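Local coordinates for ORF131 protein (Ralstonia metallidurans, PDB 2WTO) that probably binds heavy-metal ions, copper among them, and takes part in the resistance of its host to toxic metals, at residues Gly78-Phe83 with Ala91-Gln96; Arg99-Asp104 with Val120-Ser125. All coordinates share one frame; numbering follows the deposited sequence.

Contact 1. Residues Gly78-Phe83 with Ala91-Gln96; sequences GETVAF and AWTFAQ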
ATOM      1  N   GLY A  78      -8.386   8.841  -5.860  1.00  5.29           N
ATOM      2  CA  GLY A  78      -9.200   8.223  -6.901  1.00  6.56           C
ATOM      3  C   GLY A  78      -9.128   6.705  -7.000  1.00  5.91           C
ATOM      4  O   GLY A  78      -9.874   6.088  -7.764  1.00  5.04           O
ATOM      5  N   GLU A  79      -8.224   6.091  -6.240  1.00  5.15           N
ATOM      6  CA  GLU A  79      -8.114   4.628  -6.254  1.00  5.96           C
ATOM      7  C   GLU A  79      -9.318   3.974  -5.599  1.00  5.18           C
ATOM      8  O   GLU A  79      -9.837   4.463  -4.587  1.00  6.43           O
ATOM      9  CB  GLU A  79      -6.807   4.192  -5.566  1.00  5.91           C
ATOM     10  CG  GLU A  79      -6.441   2.727  -5.774  1.00  5.71           C
ATOM     11  CD  GLU A  79      -5.160   2.329  -5.039  1.00  7.55           C
ATOM     12  OE1 GLU A  79      -4.489   3.210  -4.456  1.00  5.95           O
ATOM     13  OE2 GLU A  79      -4.809   1.127  -5.083  1.00  9.12           O
ATOM     14  N   THR A  80      -9.800   2.890  -6.208  1.00  5.03           N
ATOM     15  CA  THR A  80     -10.835   2.069  -5.618  1.00  5.16           C
ATOM     16  C   THR A  80     -10.207   0.784  -5.067  1.00  4.88           C
ATOM     17  O   THR A  80      -9.646  -0.034  -5.812  1.00  5.72           O
ATOM     18  CB  THR A  80     -11.992   1.739  -6.613  1.00  6.03           C
ATOM     19  OG1 THR A  80     -12.596   2.968  -7.068  1.00  5.37           O
ATOM     20  CG2 THR A  80     -13.037   0.883  -5.901  1.00  5.35           C
ATOM     21  N   VAL A  81     -10.298   0.636  -3.750  1.00  6.65           N
ATOM     22  CA  VAL A  81      -9.582  -0.409  -3.023  1.00  7.27           C
ATOM     23  C   VAL A  81     -10.543  -1.175  -2.153  1.00  7.37           C
ATOM     24  O   VAL A  81     -11.347  -0.568  -1.444  1.00  6.30           O
ATOM     25  CB  VAL A  81      -8.477   0.209  -2.103  1.00  6.40           C
ATOM     26  CG1 VAL A  81      -7.757  -0.905  -1.336  1.00  8.29           C
ATOM     27  CG2 VAL A  81      -7.507   1.015  -2.921  1.00  7.02           C
ATOM     28  N   ALA A  82     -10.463  -2.509  -2.186  1.00  6.49           N
ATOM     29  CA  ALA A  82     -11.246  -3.323  -1.271  1.00  7.33           C
ATOM     30  C   ALA A  82     -10.399  -3.751  -0.089  1.00  6.98           C
ATOM     31  O   ALA A  82      -9.191  -4.004  -0.234  1.00  6.94           O
ATOM     32  CB  ALA A  82     -11.840  -4.559  -1.996  1.00  7.91           C
ATOM     33  N   PHE A  83     -11.029  -3.799   1.081  1.00  7.04           N
ATOM     34  CA  PHE A  83     -10.343  -4.161   2.305  1.00  6.71           C
ATOM     35  C   PHE A  83     -11.023  -5.391   2.852  1.00  7.96           C
ATOM     36  O   PHE A  83     -12.252  -5.451   2.963  1.00  7.99           O
ATOM     37  CB  PHE A  83     -10.403  -3.007   3.318  1.00  6.13           C
ATOM     38  CG  PHE A  83      -9.634  -1.788   2.873  1.00  7.10           C
ATOM     39  CD1 PHE A  83      -8.299  -1.636   3.218  1.00  7.59           C
ATOM     40  CD2 PHE A  83     -10.245  -0.815   2.067  1.00  6.18           C
ATOM     41  CE1 PHE A  83      -7.562  -0.495   2.790  1.00  7.03           C
ATOM     42  CE2 PHE A  83      -9.536   0.305   1.619  1.00  5.67           C
ATOM     43  CZ  PHE A  83      -8.184   0.467   1.983  1.00  6.36           C
ATOM     44  N   ALA A  91     -15.310  -2.026   0.219  1.00  6.67           N
ATOM     45  CA  ALA A  91     -14.514  -1.244  -0.728  1.00  6.30           C
ATOM     46  C   ALA A  91     -14.797   0.261  -0.642  1.00  5.95           C
ATOM     47  O   ALA A  91     -15.856   0.675  -0.153  1.00  4.85           O
ATOM     48  CB  ALA A  91     -14.722  -1.742  -2.172  1.00  5.69           C
ATOM     49  N   TRP A  92     -13.831   1.056  -1.093  1.00  5.30           N
ATOM     50  CA  TRP A  92     -13.869   2.505  -0.964  1.00  5.56           C
ATOM     51  C   TRP A  92     -13.193   3.141  -2.158  1.00  5.62           C
ATOM     52  O   TRP A  92     -12.163   2.650  -2.611  1.00  5.58           O
ATOM     53  CB  TRP A  92     -13.108   2.929   0.295  1.00  5.22           C
ATOM     54  CG  TRP A  92     -13.270   4.368   0.670  1.00  5.70           C
ATOM     55  CD1 TRP A  92     -12.436   5.405   0.358  1.00  4.64           C
ATOM     56  CD2 TRP A  92     -14.341   4.921   1.438  1.00  5.12           C
ATOM     57  NE1 TRP A  92     -12.933   6.584   0.893  1.00  4.82           N
ATOM     58  CE2 TRP A  92     -14.099   6.310   1.565  1.00  4.68           C
ATOM     59  CE3 TRP A  92     -15.497   4.383   2.024  1.00  5.36           C
ATOM     60  CZ2 TRP A  92     -14.967   7.158   2.256  1.00  4.48           C
ATOM     61  CZ3 TRP A  92     -16.352   5.225   2.710  1.00  6.29           C
ATOM     62  CH2 TRP A  92     -16.076   6.596   2.823  1.00  6.60           C
ATOM     63  N   THR A  93     -13.751   4.244  -2.659  1.00  5.14           N
ATOM     64  CA  THR A  93     -13.079   5.024  -3.698  1.00  4.81           C
ATOM     65  C   THR A  93     -12.567   6.319  -3.064  1.00  5.27           C
ATOM     66  O   THR A  93     -13.339   7.135  -2.566  1.00  5.31           O
ATOM     67  CB  THR A  93     -14.012   5.390  -4.901  1.00  7.54           C
ATOM     68  OG1 THR A  93     -14.432   4.195  -5.585  1.00  5.04           O
ATOM     69  CG2 THR A  93     -13.250   6.274  -5.908  1.00  5.16           C
ATOM     70  N   PHE A  94     -11.256   6.491  -3.054  1.00  4.63           N
ATOM     71  CA  PHE A  94     -10.666   7.641  -2.381  1.00  6.71           C
ATOM     72  C   PHE A  94     -10.866   8.927  -3.162  1.00  4.48           C
ATOM     73  O   PHE A  94     -10.849   8.932  -4.405  1.00  7.53           O
ATOM     74  CB  PHE A  94      -9.206   7.362  -2.034  1.00  6.31           C
ATOM     75  CG  PHE A  94      -9.080   6.308  -0.990  1.00  7.05           C
ATOM     76  CD1 PHE A  94      -9.142   6.645   0.365  1.00  5.12           C
ATOM     77  CD2 PHE A  94      -9.021   4.974  -1.348  1.00  6.94           C
ATOM     78  CE1 PHE A  94      -9.086   5.650   1.353  1.00  7.19           C
ATOM     79  CE2 PHE A  94      -8.983   3.979  -0.381  1.00  6.49           C
ATOM     80  CZ  PHE A  94      -9.021   4.311   0.971  1.00  5.99           C
ATOM     81  N   ALA A  95     -11.121  10.006  -2.423  1.00  5.58           N
ATOM     82  CA  ALA A  95     -11.341  11.322  -3.014  1.00  6.64           C
ATOM     83  C   ALA A  95     -10.078  11.845  -3.699  1.00  6.55           C
ATOM     84  O   ALA A  95      -8.985  11.285  -3.531  1.00  6.40           O
ATOM     85  CB  ALA A  95     -11.802  12.327  -1.918  1.00  6.26           C
ATOM     86  N   GLN A  96     -10.230  12.933  -4.460  1.00  6.33           N
ATOM     87  CA  GLN A  96      -9.103  13.597  -5.101  1.00  7.24           C
ATOM     88  C   GLN A  96      -8.554  14.651  -4.129  1.00 10.05           C
ATOM     89  O   GLN A  96      -9.153  15.719  -3.952  1.00  9.97           O
ATOM     90  CB  GLN A  96      -9.545  14.262  -6.408  1.00  8.78           C
ATOM     91  CG  GLN A  96     -10.116  13.275  -7.455  1.00  6.58           C
ATOM     92  CD  GLN A  96      -9.053  12.362  -8.077  1.00  8.01           C
ATOM     93  OE1 GLN A  96      -7.864  12.676  -8.085  1.00  7.31           O
ATOM     94  NE2 GLN A  96      -9.490  11.244  -8.617  1.00  9.38           N
TER
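Thr80 and Thr93 hold the same side-chain torsion, with OG1 beside the backbone N and anti to the carbonyl carbon (chi1 -60° and -64°). The two hydroxyls thereby meet across the strands, Thr80 OG1 to Thr93 OG1 at 2.7 Å. This is a hydrogen bond in which either residue could be the donor. The methyls Ala82 CB and Ala91 CB pack on the same face of the sheet at 4.0 Å.

The other face is aromatic. Phe83 and Phe94 arrive from opposite directions, and Phe83 CZ lies 4.1 Å from Phe94 CZ. Each atom is at the edge of the other ring, so the rings do not stack. Val81 CG2 also comes to the edge of Phe94, 4.2 Å from CE2. Trp92 CD1 covers one face of the Phe94 ring over its centre. Leu108 of helix 105-108 touches both Trp92 and Phe94.

The backbones are joined by three good bonds. Phe94 N gives to Glu79 O at 2.9 Å, with an angle of 169° at the hydrogen. Val81 and Trp92 exchange N-H and C=O in both directions as an antiparallel hydrogen-bonded pair. At the open end of the hairpin, Gly78 N, just before its strand, reaches Phe94 O and Ala95 O, but both bonds are weak. The Glu79 carboxylate serves other parts of the assembly, Arg62 of its own chain and Tyr72 of the second subunit.

The arrangement is an antiparallel beta hairpin, built from strands 80-85 and 88-94. These are the two inner strands of a four-stranded mixed sheet, between 52-55 and 63-65.

Contact 2. Residues Arg99-Asp104 with Val120-Ser125; sequences RDTSVD and VYIDRS. With MG (magnesium ion), chain I.
Asp100 OD2 lies in the plane of the Tyr121 ring, at its edge. The carboxylate is turned 70° from the ring. Tyr121 OH gives a hydrogen bond to Asp100 OD2 at 3.1 Å, on the anti side of the oxygen. The other oxygen, Asp100 OD1, accepts the backbone N of Arg124 at 2.9 Å, again on the anti side. Both donors stand somewhat out of the carboxylate plane. Two bonds from 120-125, one from the strand residue Tyr121 and one from the backbone of Arg124 beyond it, therefore fix how the group is rotated. The guanidinium of Arg124 adds only a long salt bridge, from NH1 to OD1.

Asp123 lies alongside Asp100 and points the same way, the carboxylate planes 57° apart. Asp123 OD1 is 3.1 Å from Asp100 OD1, a close pair of acceptors. Water 2 sits 2.7 Å from both Asp100 OD2 and Asp123 OD1. Asp123 OD2 binds the magnesium ion at 2.0 Å. Waters 3 to 6 and Asp123 OD1 of the second subunit complete six ligands. Water 3 donates to Asp123 OD1, the oxygen of the ligand carboxylate that does not bind the metal. Water 4 donates to Arg124 O, which thus acts in the second shell.

The strands pair antiparallel, with Thr101-Ile122 and Val103-Val120 each bonded both ways. Ile122 CD1 packs on Thr101 CG2 and on Val103 CG1, the latter at 4.0 Å. Tyr51 touches this apolar side.

The two close carboxylates would repel if both are charged. The magnesium ion and the donors from Tyr121 and Arg124 would be expected to offset this. Because Asp123 of each subunit binds the metal, the ion links the two subunits.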
ATOM      1  N   ARG A  99      -3.611  17.654  -1.193  1.00  7.56           N
ATOM      2  CA  ARG A  99      -2.285  17.345  -0.655  1.00  7.70           C
ATOM      3  C   ARG A  99      -2.310  15.929  -0.061  1.00  8.12           C
ATOM      4  O   ARG A  99      -3.386  15.397   0.221  1.00  7.77           O
ATOM      5  CB  ARG A  99      -1.902  18.362   0.430  1.00  8.96           C
ATOM      6  CG  ARG A  99      -2.834  18.360   1.632  1.00 14.99           C
ATOM      7  CD  ARG A  99      -2.368  19.356   2.719  1.00 21.11           C
ATOM      8  NE  ARG A  99      -2.187  20.700   2.176  1.00 30.52           N
ATOM      9  CZ  ARG A  99      -3.150  21.618   2.105  1.00 40.40           C
ATOM     10  NH1 ARG A  99      -4.368  21.345   2.553  1.00 39.98           N
ATOM     11  NH2 ARG A  99      -2.899  22.812   1.586  1.00 43.56           N
ATOM     12  N   ASP A 100      -1.132  15.322   0.133  1.00  6.92           N
ATOM     13  CA  ASP A 100      -1.057  14.048   0.854  1.00  7.32           C
ATOM     14  C   ASP A 100      -1.768  14.193   2.199  1.00  9.56           C
ATOM     15  O   ASP A 100      -1.626  15.216   2.905  1.00  9.48           O
ATOM     16  CB  ASP A 100       0.398  13.617   1.135  1.00 12.79           C
ATOM     17  CG  ASP A 100       1.204  13.306  -0.116  1.00 18.31           C
ATOM     18  OD1 ASP A 100       0.707  13.367  -1.256  1.00  8.00           O
ATOM     19  OD2 ASP A 100       2.394  12.983   0.062  1.00 30.90           O
ATOM     20  N   THR A 101      -2.551  13.187   2.556  1.00  5.57           N
ATOM     21  CA  THR A 101      -3.332  13.232   3.781  1.00  6.60           C
ATOM     22  C   THR A 101      -3.549  11.804   4.269  1.00 12.89           C
ATOM     23  O   THR A 101      -3.317  10.853   3.522  1.00 17.24           O
ATOM     24  CB  THR A 101      -4.678  13.997   3.573  1.00 10.84           C
ATOM     25  OG1 THR A 101      -5.312  14.237   4.835  1.00 10.50           O
ATOM     26  CG2 THR A 101      -5.637  13.201   2.684  1.00 11.38           C
ATOM     27  N   SER A 102      -3.948  11.636   5.522  1.00  4.88           N
ATOM     28  CA  SER A 102      -4.279  10.296   6.004  1.00  5.35           C
ATOM     29  C   SER A 102      -5.628  10.294   6.707  1.00  6.51           C
ATOM     30  O   SER A 102      -6.115  11.331   7.157  1.00  5.41           O
ATOM     31  CB  SER A 102      -3.177   9.727   6.923  1.00  5.19           C
ATOM     32  OG  SER A 102      -3.168  10.348   8.217  1.00  5.78           O
ATOM     33  N   VAL A 103      -6.231   9.117   6.793  1.00  6.62           N
ATOM     34  CA  VAL A 103      -7.479   8.923   7.522  1.00  7.60           C
ATOM     35  C   VAL A 103      -7.479   7.520   8.119  1.00  7.95           C
ATOM     36  O   VAL A 103      -6.862   6.596   7.556  1.00  8.13           O
ATOM     37  CB  VAL A 103      -8.740   9.150   6.599  1.00  8.64           C
ATOM     38  CG1 VAL A 103      -8.804   8.144   5.466  1.00  6.03           C
ATOM     39  CG2 VAL A 103     -10.033   9.107   7.426  1.00  9.40           C
ATOM     40  N   ASP A 104      -8.145   7.348   9.260  1.00  7.72           N
ATOM     41  CA  ASP A 104      -8.210   6.020   9.883  1.00  6.27           C
ATOM     42  C   ASP A 104      -9.235   5.170   9.150  1.00  7.95           C
ATOM     43  O   ASP A 104     -10.356   5.624   8.918  1.00  8.20           O
ATOM     44  CB  ASP A 104      -8.546   6.108  11.382  1.00  9.54           C
ATOM     45  CG  ASP A 104      -8.218   4.808  12.123  1.00  9.56           C
ATOM     46  OD1 ASP A 104      -8.939   3.814  11.922  1.00  7.49           O
ATOM     47  OD2 ASP A 104      -7.231   4.766  12.882  1.00  8.32           O
ATOM     48  N   VAL A 120      -4.801   5.046   6.596  1.00  7.10           N
ATOM     49  CA  VAL A 120      -4.672   5.086   5.138  1.00  6.11           C
ATOM     50  C   VAL A 120      -3.994   6.373   4.684  1.00  6.15           C
ATOM     51  O   VAL A 120      -4.518   7.461   4.883  1.00  6.28           O
ATOM     52  CB  VAL A 120      -6.046   4.967   4.434  1.00  7.30           C
ATOM     53  CG1 VAL A 120      -5.863   4.925   2.898  1.00  6.41           C
ATOM     54  CG2 VAL A 120      -6.775   3.722   4.921  1.00  6.89           C
ATOM     55  N   TYR A 121      -2.836   6.244   4.054  1.00  7.14           N
ATOM     56  CA  TYR A 121      -2.123   7.389   3.529  1.00  7.70           C
ATOM     57  C   TYR A 121      -2.594   7.618   2.099  1.00  8.76           C
ATOM     58  O   TYR A 121      -2.396   6.762   1.248  1.00  7.68           O
ATOM     59  CB  TYR A 121      -0.629   7.089   3.543  1.00  8.72           C
ATOM     60  CG  TYR A 121       0.228   8.291   3.400  1.00 10.88           C
ATOM     61  CD1 TYR A 121       0.867   8.857   4.507  1.00 10.80           C
ATOM     62  CD2 TYR A 121       0.411   8.877   2.144  1.00 12.07           C
ATOM     63  CE1 TYR A 121       1.673   9.995   4.350  1.00 20.42           C
ATOM     64  CE2 TYR A 121       1.220   9.996   1.971  1.00 18.35           C
ATOM     65  CZ  TYR A 121       1.841  10.553   3.072  1.00 21.05           C
ATOM     66  OH  TYR A 121       2.633  11.658   2.880  1.00 21.13           O
ATOM     67  N   ILE A 122      -3.221   8.761   1.837  1.00  6.23           N
ATOM     68  CA  ILE A 122      -3.719   9.052   0.486  1.00  6.22           C
ATOM     69  C   ILE A 122      -2.819  10.058  -0.220  1.00  7.40           C
ATOM     70  O   ILE A 122      -2.629  11.178   0.260  1.00  6.45           O
ATOM     71  CB  ILE A 122      -5.150   9.632   0.542  1.00  5.02           C
ATOM     72  CG1 ILE A 122      -6.050   8.728   1.390  1.00  5.84           C
ATOM     73  CG2 ILE A 122      -5.672   9.874  -0.895  1.00  5.06           C
ATOM     74  CD1 ILE A 122      -7.276   9.449   2.041  1.00  4.29           C
ATOM     75  N   ASP A 123      -2.263   9.644  -1.362  1.00  7.25           N
ATOM     76  CA  ASP A 123      -1.374  10.477  -2.137  1.00  8.06           C
ATOM     77  C   ASP A 123      -2.194  11.592  -2.789  1.00  8.38           C
ATOM     78  O   ASP A 123      -3.364  11.394  -3.148  1.00  6.50           O
ATOM     79  CB  ASP A 123      -0.673   9.624  -3.209  1.00  8.88           C
ATOM     80  CG  ASP A 123       0.385  10.395  -3.982  1.00 15.69           C
ATOM     81  OD1 ASP A 123       1.148  11.186  -3.376  1.00 18.10           O
ATOM     82  OD2 ASP A 123       0.469  10.199  -5.213  1.00 21.36           O
ATOM     83  N   ARG A 124      -1.565  12.760  -2.908  1.00  7.45           N
ATOM     84  CA  ARG A 124      -2.147  13.948  -3.531  1.00  7.99           C
ATOM     85  C   ARG A 124      -2.617  13.656  -4.950  1.00  7.22           C
ATOM     86  O   ARG A 124      -1.976  12.898  -5.683  1.00  7.47           O
ATOM     87  CB  ARG A 124      -1.061  15.021  -3.592  1.00 10.73           C
ATOM     88  CG  ARG A 124      -1.438  16.276  -4.335  1.00 20.09           C
ATOM     89  CD  ARG A 124      -0.334  17.328  -4.220  1.00 23.14           C
ATOM     90  NE  ARG A 124       0.741  17.115  -5.187  1.00 34.44           N
ATOM     91  CZ  ARG A 124       1.885  16.489  -4.923  1.00 38.23           C
ATOM     92  NH1 ARG A 124       2.126  16.004  -3.708  1.00 35.30           N
ATOM     93  NH2 ARG A 124       2.796  16.354  -5.879  1.00 51.92           N
ATOM     94  N   SER A 125      -3.718  14.287  -5.351  1.00  6.95           N
ATOM     95  CA  SER A 125      -4.268  14.114  -6.693  1.00  8.78           C
ATOM     96  C   SER A 125      -3.451  14.822  -7.767  1.00  9.49           C
ATOM     97  O   SER A 125      -2.954  15.928  -7.574  1.00 11.20           O
ATOM     98  CB  SER A 125      -5.700  14.678  -6.739  1.00  5.78           C
ATOM     99  OG  SER A 125      -6.195  14.684  -8.060  1.00  8.96           O
TER
HETATM  100 MG    MG I1113       1.550  10.955  -6.667  0.80 22.29          MG
HETATM  101  O   HOH W   1       1.384  17.074  -0.532  1.00 11.19           O
HETATM  102  O   HOH W   2       2.846  10.716  -1.323  1.00 23.79           O
HETATM  103  O   HOH W   3       2.576  12.129  -5.441  1.00 11.64           O
HETATM  104  O   HOH W   4       0.428  12.655  -7.020  1.00 25.61           O
HETATM  105  O   HOH W   5       0.644  10.430  -8.459  1.00 31.17           O
HETATM  106  O   HOH W   6       3.142  11.598  -7.954  1.00 24.45           O

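How the contacts relate
The two contacts follow in series along the chain, and their centres lie about 11 Å apart. Contact 1 belongs to the four-stranded sheet, contact 2 to the three-stranded sheet 72-76, 119-123 and 101-104. The sheets meet through Phe94: its CE1 is 3.6 Å from Val120 CG1, and its CD1 is 3.8 Å from Ile122 CD1. A second, polar link is the probable hydrogen bond between Ser125 OG and Gln96 OE1, 2.6 Å long. It lies near the end of contact 2 that carries the magnesium ion. Contact 2 supplies a metal ligand directly, whereas in contact 1 the side chain of Gln96 remains about 10 Å from the ion.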